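Local coordinates for TETR family transcriptional repressor LFRR (Mycobacterium smegmatis, PDB 2V57), which represses transcription of the lfrRA efflux-pump operon by binding directly to the promoter region of lfrR-lfrA through a TetR-type helix-turn-helix motif, at the interface of chains A and B. Sequence-based numbering; all coordinates share one arbitrary frame. Chains: chain A/B, TETR family transcriptional repressor LFRR.

The interface of chains A and B. Residues chain A 185-186; chain B 137-139, 181.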
# COMPACT_ATOMS: atom_id res chain seq x y z
N ILE A 185 1.92 19.40 5.39
CA ILE A 185 1.29 20.71 5.33
C ILE A 185 1.47 21.45 6.65
O ILE A 185 1.84 20.85 7.65
CB ILE A 185 -0.22 20.63 5.00
CG1 ILE A 185 -0.96 19.86 6.09
CG2 ILE A 185 -0.43 19.99 3.63
CD1 ILE A 185 -2.46 20.14 6.13
N THR A 186 1.23 22.75 6.64
CA THR A 186 1.32 23.54 7.86
C THR A 186 0.04 24.35 7.96
O THR A 186 -0.23 25.19 7.12
CB THR A 186 2.54 24.48 7.84
OG1 THR A 186 3.72 23.71 7.66
CG2 THR A 186 2.64 25.27 9.15
N SER B 137 -2.57 24.71 3.46
CA SER B 137 -1.18 24.83 3.90
C SER B 137 -0.61 26.21 3.64
O SER B 137 -0.83 26.80 2.59
CB SER B 137 -0.30 23.79 3.22
OG SER B 137 1.00 23.80 3.79
N THR B 138 0.15 26.70 4.62
CA THR B 138 0.74 28.04 4.55
C THR B 138 2.10 28.02 3.86
O THR B 138 2.65 29.08 3.54
CB THR B 138 0.90 28.66 5.96
OG1 THR B 138 1.84 27.90 6.72
CG2 THR B 138 -0.44 28.70 6.71
N GLU B 139 2.64 26.83 3.62
CA GLU B 139 3.93 26.70 2.94
C GLU B 139 3.81 25.87 1.67
O GLU B 139 2.71 25.44 1.31
CB GLU B 139 4.96 26.06 3.87
CG GLU B 139 5.32 26.89 5.09
CD GLU B 139 6.57 26.39 5.77
OE1 GLU B 139 6.82 25.16 5.73
OE2 GLU B 139 7.31 27.22 6.35
N THR B 181 0.02 17.25 9.42
CA THR B 181 0.31 18.65 9.73
C THR B 181 1.54 18.85 10.63
O THR B 181 1.92 20.00 10.88
CB THR B 181 -0.90 19.32 10.43
OG1 THR B 181 -1.14 18.70 11.69
CG2 THR B 181 -2.16 19.18 9.57
O HOH W 1 4.27 21.31 9.42
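A:Thr186 meets B:Ser137 and B:Thr138 through its backbone, both polar groups of its main chain being taken up by the partner. Its amide N gives a hydrogen bond to B:Ser137 OG at 3.0 Å, bent only modestly (161° at H). The serine hydroxyl is carried to this amide by a side chain with OG anti to the backbone N (chi1 -172°). Weak bonds within chain B, between that hydroxyl and the backbone N and O of B:Glu139, may help to fix its rotation. One residue on, B:Thr138 N donates to A:Thr186 O at 2.9 Å. B:Thr138 OG1 adds a weak bond to the same oxygen, and this threonine side chain runs at about a right angle to that of A:Thr186.

The tighter packing surrounds A:Ile185, whose branches are wedged between two segments of chain B. Its CB and CG2 lie against B:Ser137 CB, the former 3.6 Å away. CG1 sits between the backbone N and the carbonyl carbon (chi1 62°) and sends CD1 towards the end of helix 169-182, where CD1 meets the methyl CG2 of B:Thr181 at 3.6 Å.

The other side is looser and watered. A water is hydrogen-bonded to A:Ile185 O (3.0 Å), A:Thr186 OG1 and B:Thr181 O. A:Ile185 O and B:Thr181 O, both acceptors, lie 3.3 Å apart, and the shared water probably eases their closeness. Beyond A:Thr186 OG1, the carboxylate of B:Glu139 is poorly ordered, its OE1 3.9 Å from that hydroxyl, and probably contributes little.

The patch thus clasps the C-terminal tail of one subunit between a loop and a helix end of the other. The two-fold axis repeats the contact with the chains exchanged, so the pair probably helps to hold together the dimer through which TetR-family repressors bind their operators.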